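Local coordinates for protein glutaredoxin-glutathione complex (Polygonaceae, PDB 5KQA) that binds glutathione and probably catalyses glutathione-dependent reduction of disulfides as a glutaredoxin of the thioredoxin fold, at residues S43-G48 against E68-S73; N37-F42 against P92-G97. All coordinates share one frame; numbering follows the deposited sequence.

Interaction 1 of 2, residues S43-G48 against E68-S73. With GSH (glutathione), chain B.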
loop_
_atom_site.group_PDB
_atom_site.type_symbol
_atom_site.label_atom_id
_atom_site.label_comp_id
_atom_site.label_asym_id
_atom_site.label_seq_id
_atom_site.Cartn_x
_atom_site.Cartn_y
_atom_site.Cartn_z
ATOM N N SER A 43 -5.881 -0.082 0.969
ATOM C CA SER A 43 -6.580 -0.049 2.244
ATOM C C SER A 43 -8.053 -0.457 2.101
ATOM O O SER A 43 -8.573 -0.580 0.983
ATOM C CB SER A 43 -6.468 1.372 2.822
ATOM O OG SER A 43 -7.194 1.532 4.027
ATOM N N LYS A 44 -8.717 -0.679 3.231
ATOM C CA LYS A 44 -10.185 -0.642 3.266
ATOM C C LYS A 44 -10.624 0.323 4.371
ATOM O O LYS A 44 -9.953 0.447 5.395
ATOM C CB LYS A 44 -10.773 -2.040 3.462
ATOM C CG LYS A 44 -10.703 -2.883 2.183
ATOM C CD LYS A 44 -11.277 -4.285 2.377
ATOM C CE LYS A 44 -11.261 -5.066 1.062
ATOM N NZ LYS A 44 -11.795 -6.445 1.226
ATOM N N THR A 45 -11.721 1.037 4.145
ATOM C CA THR A 45 -12.101 2.158 5.007
ATOM C C THR A 45 -12.217 1.795 6.490
ATOM O O THR A 45 -11.828 2.567 7.362
ATOM C CB THR A 45 -13.448 2.767 4.561
ATOM O OG1 THR A 45 -13.436 2.961 3.144
ATOM C CG2 THR A 45 -13.693 4.106 5.261
ATOM N N TYR A 46 -12.751 0.617 6.786
ATOM C CA TYR A 46 -13.002 0.267 8.180
ATOM C C TYR A 46 -12.081 -0.848 8.668
ATOM O O TYR A 46 -12.438 -1.614 9.562
ATOM C CB TYR A 46 -14.483 -0.095 8.358
ATOM C CG TYR A 46 -15.357 1.039 7.843
ATOM C CD1 TYR A 46 -15.521 2.200 8.586
ATOM C CD2 TYR A 46 -15.963 0.969 6.590
ATOM C CE1 TYR A 46 -16.283 3.267 8.103
ATOM C CE2 TYR A 46 -16.731 2.027 6.102
ATOM C CZ TYR A 46 -16.884 3.168 6.868
ATOM O OH TYR A 46 -17.644 4.215 6.395
ATOM N N CYS A 47 -10.885 -0.915 8.087
ATOM C CA CYS A 47 -9.871 -1.863 8.539
ATOM C C CYS A 47 -9.046 -1.242 9.660
ATOM O O CYS A 47 -8.384 -0.210 9.461
ATOM C CB CYS A 47 -8.956 -2.289 7.392
ATOM S SG CYS A 47 -7.556 -3.323 7.941
ATOM N N GLY A 48 -9.091 -1.862 10.837
ATOM C CA GLY A 48 -8.363 -1.359 11.985
ATOM C C GLY A 48 -6.868 -1.287 11.752
ATOM O O GLY A 48 -6.197 -0.374 12.224
ATOM N N GLU A 68 -8.798 3.110 -1.067
ATOM C CA GLU A 68 -9.761 2.287 -0.342
ATOM C C GLU A 68 -10.438 1.307 -1.283
ATOM O O GLU A 68 -11.308 1.703 -2.054
ATOM C CB GLU A 68 -10.814 3.168 0.339
ATOM C CG GLU A 68 -10.254 4.200 1.311
ATOM C CD GLU A 68 -9.756 3.574 2.603
ATOM O OE1 GLU A 68 -9.592 2.339 2.629
ATOM O OE2 GLU A 68 -9.537 4.307 3.595
ATOM N N LEU A 69 -10.055 0.035 -1.218
ATOM C CA LEU A 69 -10.555 -0.948 -2.177
ATOM C C LEU A 69 -12.080 -1.113 -2.121
ATOM O O LEU A 69 -12.731 -1.361 -3.146
ATOM C CB LEU A 69 -9.884 -2.297 -1.948
ATOM C CG LEU A 69 -8.366 -2.339 -2.067
ATOM C CD1 LEU A 69 -7.904 -3.789 -1.968
ATOM C CD2 LEU A 69 -7.921 -1.691 -3.364
ATOM N N ASP A 70 -12.643 -0.954 -0.927
ATOM C CA ASP A 70 -14.087 -1.095 -0.724
ATOM C C ASP A 70 -14.879 0.028 -1.395
ATOM O O ASP A 70 -16.095 -0.047 -1.518
ATOM C CB ASP A 70 -14.410 -1.121 0.774
ATOM C CG ASP A 70 -13.860 0.081 1.493
ATOM O OD1 ASP A 70 -12.643 0.328 1.372
ATOM O OD2 ASP A 70 -14.636 0.802 2.151
ATOM N N GLN A 71 -14.184 1.078 -1.817
ATOM C CA GLN A 71 -14.837 2.211 -2.458
ATOM C C GLN A 71 -14.503 2.292 -3.939
ATOM O O GLN A 71 -14.916 3.216 -4.631
ATOM C CB GLN A 71 -14.437 3.501 -1.762
ATOM C CG GLN A 71 -14.880 3.519 -0.311
ATOM C CD GLN A 71 -14.765 4.879 0.284
ATOM O OE1 GLN A 71 -15.251 5.844 -0.292
ATOM N NE2 GLN A 71 -14.102 4.981 1.437
ATOM N N GLU A 72 -13.729 1.328 -4.417
ATOM C CA GLU A 72 -13.371 1.286 -5.825
ATOM C C GLU A 72 -14.269 0.269 -6.523
ATOM O O GLU A 72 -14.501 -0.812 -5.981
ATOM C CB GLU A 72 -11.892 0.925 -5.990
ATOM C CG GLU A 72 -10.932 1.950 -5.389
ATOM C CD GLU A 72 -10.806 3.214 -6.231
ATOM O OE1 GLU A 72 -11.136 3.175 -7.430
ATOM O OE2 GLU A 72 -10.360 4.248 -5.694
ATOM N N SER A 73 -14.792 0.599 -7.703
ATOM C CA SER A 73 -15.644 -0.362 -8.403
ATOM C C SER A 73 -14.884 -1.650 -8.711
ATOM O O SER A 73 -15.463 -2.733 -8.676
ATOM C CB SER A 73 -16.212 0.223 -9.700
ATOM O OG SER A 73 -15.180 0.659 -10.569
HETATM N N1 GSH B . -1.174 -9.067 10.003
HETATM C CA1 GSH B . -1.924 -8.244 9.111
HETATM C C1 GSH B . -1.366 -6.843 9.216
HETATM O O11 GSH B . -1.551 -6.015 8.283
HETATM O O12 GSH B . -0.700 -6.511 10.236
HETATM C CB1 GSH B . -3.407 -8.290 9.454
HETATM C CG1 GSH B . -4.207 -7.361 8.547
HETATM C CD1 GSH B . -5.668 -7.790 8.434
HETATM O OE1 GSH B . -6.084 -8.744 9.065
HETATM N N2 GSH B . -6.560 -7.072 7.581
HETATM C CA2 GSH B . -7.931 -7.453 7.445
HETATM C C2 GSH B . -8.228 -8.033 6.085
HETATM O O2 GSH B . -7.676 -7.614 5.079
HETATM C CB2 GSH B . -8.842 -6.248 7.502
HETATM S SG2 GSH B . -9.119 -5.709 9.167
HETATM N N3 GSH B . -9.211 -9.052 5.980
HETATM C CA3 GSH B . -9.535 -9.578 4.698
HETATM C C3 GSH B . -10.148 -8.462 3.853
HETATM O O31 GSH B . -9.988 -8.451 2.604
HETATM O O32 GSH B . -10.818 -7.529 4.382
#

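Interaction 2 of 2, residues N37-F42 against P92-G97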
loop_
_atom_site.group_PDB
_atom_site.type_symbol
_atom_site.label_atom_id
_atom_site.label_comp_id
_atom_site.label_asym_id
_atom_site.label_seq_id
_atom_site.Cartn_x
_atom_site.Cartn_y
_atom_site.Cartn_z
ATOM N N ASN A 37 3.412 7.304 -6.742
ATOM C CA ASN A 37 3.355 7.710 -5.342
ATOM C C ASN A 37 4.517 7.131 -4.576
ATOM O O ASN A 37 4.736 5.927 -4.618
ATOM C CB ASN A 37 2.046 7.265 -4.693
ATOM C CG ASN A 37 0.863 8.049 -5.186
ATOM O OD1 ASN A 37 0.616 9.155 -4.729
ATOM N ND2 ASN A 37 0.114 7.475 -6.120
ATOM N N PRO A 38 5.287 7.986 -3.893
ATOM C CA PRO A 38 6.389 7.455 -3.088
ATOM C C PRO A 38 5.884 6.417 -2.080
ATOM O O PRO A 38 6.477 5.356 -1.926
ATOM C CB PRO A 38 6.948 8.701 -2.394
ATOM C CG PRO A 38 6.615 9.824 -3.342
ATOM C CD PRO A 38 5.295 9.461 -3.960
ATOM N N LEU A 39 4.767 6.714 -1.436
ATOM C CA LEU A 39 4.169 5.807 -0.464
ATOM C C LEU A 39 2.694 5.538 -0.807
ATOM O O LEU A 39 1.898 6.470 -0.944
ATOM C CB LEU A 39 4.301 6.394 0.945
ATOM C CG LEU A 39 3.537 5.719 2.087
ATOM C CD1 LEU A 39 3.935 4.239 2.196
ATOM C CD2 LEU A 39 3.763 6.451 3.405
ATOM N N VAL A 40 2.336 4.270 -0.957
ATOM C CA VAL A 40 0.951 3.903 -1.248
ATOM C C VAL A 40 0.441 2.937 -0.198
ATOM O O VAL A 40 1.123 1.973 0.161
ATOM C CB VAL A 40 0.770 3.235 -2.638
ATOM C CG1 VAL A 40 -0.716 2.918 -2.887
ATOM C CG2 VAL A 40 1.328 4.110 -3.754
ATOM N N VAL A 41 -0.773 3.184 0.275
ATOM C CA VAL A 41 -1.413 2.277 1.208
ATOM C C VAL A 41 -2.701 1.734 0.604
ATOM O O VAL A 41 -3.723 2.409 0.638
ATOM C CB VAL A 41 -1.722 2.966 2.546
ATOM C CG1 VAL A 41 -2.349 1.971 3.500
ATOM C CG2 VAL A 41 -0.441 3.548 3.158
ATOM N N PHE A 42 -2.661 0.522 0.043
ATOM C CA PHE A 42 -3.902 -0.106 -0.396
ATOM C C PHE A 42 -4.642 -0.536 0.857
ATOM O O PHE A 42 -4.110 -1.242 1.697
ATOM C CB PHE A 42 -3.665 -1.280 -1.340
ATOM C CG PHE A 42 -3.083 -0.875 -2.661
ATOM C CD1 PHE A 42 -3.900 -0.383 -3.675
ATOM C CD2 PHE A 42 -1.719 -0.972 -2.889
ATOM C CE1 PHE A 42 -3.364 -0.001 -4.902
ATOM C CE2 PHE A 42 -1.172 -0.599 -4.118
ATOM C CZ PHE A 42 -2.001 -0.107 -5.126
ATOM N N PRO A 92 -3.875 -3.692 5.399
ATOM C CA PRO A 92 -3.230 -2.829 4.408
ATOM C C PRO A 92 -2.123 -3.519 3.598
ATOM O O PRO A 92 -1.461 -4.437 4.078
ATOM C CB PRO A 92 -2.645 -1.713 5.270
ATOM C CG PRO A 92 -2.321 -2.402 6.563
ATOM C CD PRO A 92 -3.439 -3.376 6.775
ATOM N N ASN A 93 -1.928 -3.047 2.373
ATOM C CA ASN A 93 -0.862 -3.527 1.503
ATOM C C ASN A 93 -0.064 -2.305 1.066
ATOM O O ASN A 93 -0.511 -1.522 0.226
ATOM C CB ASN A 93 -1.429 -4.293 0.309
ATOM C CG ASN A 93 -0.398 -5.184 -0.369
ATOM O OD1 ASN A 93 0.792 -4.888 -0.371
ATOM N ND2 ASN A 93 -0.860 -6.281 -0.951
ATOM N N VAL A 94 1.098 -2.137 1.683
ATOM C CA VAL A 94 1.916 -0.930 1.564
ATOM C C VAL A 94 3.074 -1.060 0.560
ATOM O O VAL A 94 3.793 -2.059 0.542
ATOM C CB VAL A 94 2.500 -0.547 2.958
ATOM C CG1 VAL A 94 3.324 0.748 2.887
ATOM C CG2 VAL A 94 1.382 -0.421 3.983
ATOM N N PHE A 95 3.244 -0.033 -0.271
ATOM C CA PHE A 95 4.402 0.071 -1.155
ATOM C C PHE A 95 5.166 1.344 -0.841
ATOM O O PHE A 95 4.564 2.383 -0.577
ATOM C CB PHE A 95 3.985 0.079 -2.626
ATOM C CG PHE A 95 3.453 -1.234 -3.120
ATOM C CD1 PHE A 95 2.200 -1.679 -2.731
ATOM C CD2 PHE A 95 4.197 -2.008 -3.992
ATOM C CE1 PHE A 95 1.697 -2.871 -3.198
ATOM C CE2 PHE A 95 3.704 -3.204 -4.464
ATOM C CZ PHE A 95 2.451 -3.642 -4.059
ATOM N N ILE A 96 6.491 1.254 -0.871
ATOM C CA ILE A 96 7.361 2.413 -0.668
ATOM C C ILE A 96 8.436 2.438 -1.753
ATOM O O ILE A 96 9.162 1.462 -1.929
ATOM C CB ILE A 96 8.032 2.392 0.730
ATOM C CG1 ILE A 96 6.965 2.517 1.821
ATOM C CG2 ILE A 96 9.064 3.524 0.865
ATOM C CD1 ILE A 96 7.513 2.502 3.232
ATOM N N GLY A 97 8.515 3.541 -2.491
ATOM C CA GLY A 97 9.500 3.680 -3.551
ATOM C C GLY A 97 9.391 2.604 -4.621
ATOM O O GLY A 97 10.383 2.214 -5.220
#

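Interaction 1 of 2, residues S43-G48 against E68-S73
The glutathione-binding loop after strand 39-43, which leads into helix 48-60, meets the 3-10 turn after strand 65-68 chiefly through Thr45, held by Asp70 and Gln71. Thr45 OG1 gives its proton to Asp70 OD2 (2.7 Å), on the syn lone pair of that oxygen, and receives Gln71 NE2 at 2.7 Å, nearly in the Gln71 amide plane. Asp70 grips the residue twice, because its OD1 also takes Thr45 N at 3.0 Å, from above the carboxylate plane. With chi1 at 55°, Asp70 CG sits between its own backbone N and carbonyl carbon, which brings both carboxylate oxygens to Thr45. A valine in place of Thr45 would probably leave Asp70 OD2 and Gln71 NE2 without their shared hydroxyl partner, freeing the Gln71 amide to turn. At the parallel strand ends Leu69 N bonds to Ser43 O (2.7 Å, 167°). Cys47 is the N-cap of helix 48-60 and the first cysteine of a CxxC pattern, as in thioredoxin-type active sites; its SG lies 3.1 Å from glutathione SG2. Lys44, its chain extended beyond CG, carries NZ to the glutathione carboxylate, 3.0 Å from O31, and to Gln79 OE1. Ser43 OG and the Glu68 carboxylate both meet Lys54 NZ of helix 48-60, Glu68 OE2 by a salt bridge.

Interaction 2 of 2, residues N37-F42 against P92-G97
Strands 39-42 and 93-96 pair antiparallel, with Val40 opposite Phe95 and Phe42 opposite Asn93 as hydrogen-bonded pairs. Val40 N reaches Phe95 O at 2.9 Å and Phe95 N returns to Val40 O at 3.0 Å. The second ring of bonds is less regular: Phe42 N to Asn93 O is the more bent bond, at 153° at the hydrogen, and Asn93 N bonds back to Phe42 O. A further bond from Gly97 N to Pro38 O (2.8 Å) carries the pairing past the strand ends, where Gly97 has the positive phi that favours glycine. Beside these bonds run CA-H...O contacts, such as Val94 CA to Val40 O.

These are the two central strands of the four-stranded mixed sheet of the thioredoxin fold, and helices pack on both of its faces. Pro92, which follows a cis peptide bond, matches the cis-proline of that fold; it touches glutathione and Cys50.

Apolar contacts divide between the faces. On the one carrying Leu39, Val41, Val94 and Ile96, Leu39 CG stands anti to the backbone N (chi1 170°), and from there CD1 reaches across the strands to pack 3.5 Å from Ile96 CG1 and 3.6 Å from Val94 CG1. Val41 CG1 lies alongside Pro92 CB at 4.1 Å. Leu39 and Pro92 also touch helix 48-60.

The aromatic pair belongs to the other face. The Phe42 and Phe95 rings, steeply turned at 83°, approach obliquely through Phe42 CE2 and Phe95 CE1, 3.8 Å apart. Val40 CG1 lies over one face of the Phe42 ring, near its rim, while Asn93 O lies at its edge. Leu82 of helix 75-86 and Val34 of helix 20-35 touch both rings.

In the fold
The centre of interaction 2 lies about 3 Å, and that of interaction 1 about 12 Å, from the centre of the chain; the two are about 14 Å apart. Strand 39-43 runs through both: residues 37-42 pair with 92-97, and the chain then passes directly into 43-48. Both segments of interaction 1 fall between the two strands of interaction 2 along the chain. Helix 48-60 and strand 65-68 join them, completing with strand 39-43 a beta-alpha-beta unit of the thioredoxin fold. The contacts meet where Leu69 CD2 packs on Phe42 CD1 and Cys47 SG approaches Pro92 CD. The glutathione pocket lies past the C-terminal end of strand 39-43; Lys44, Cys47 and Pro92 are among its residues.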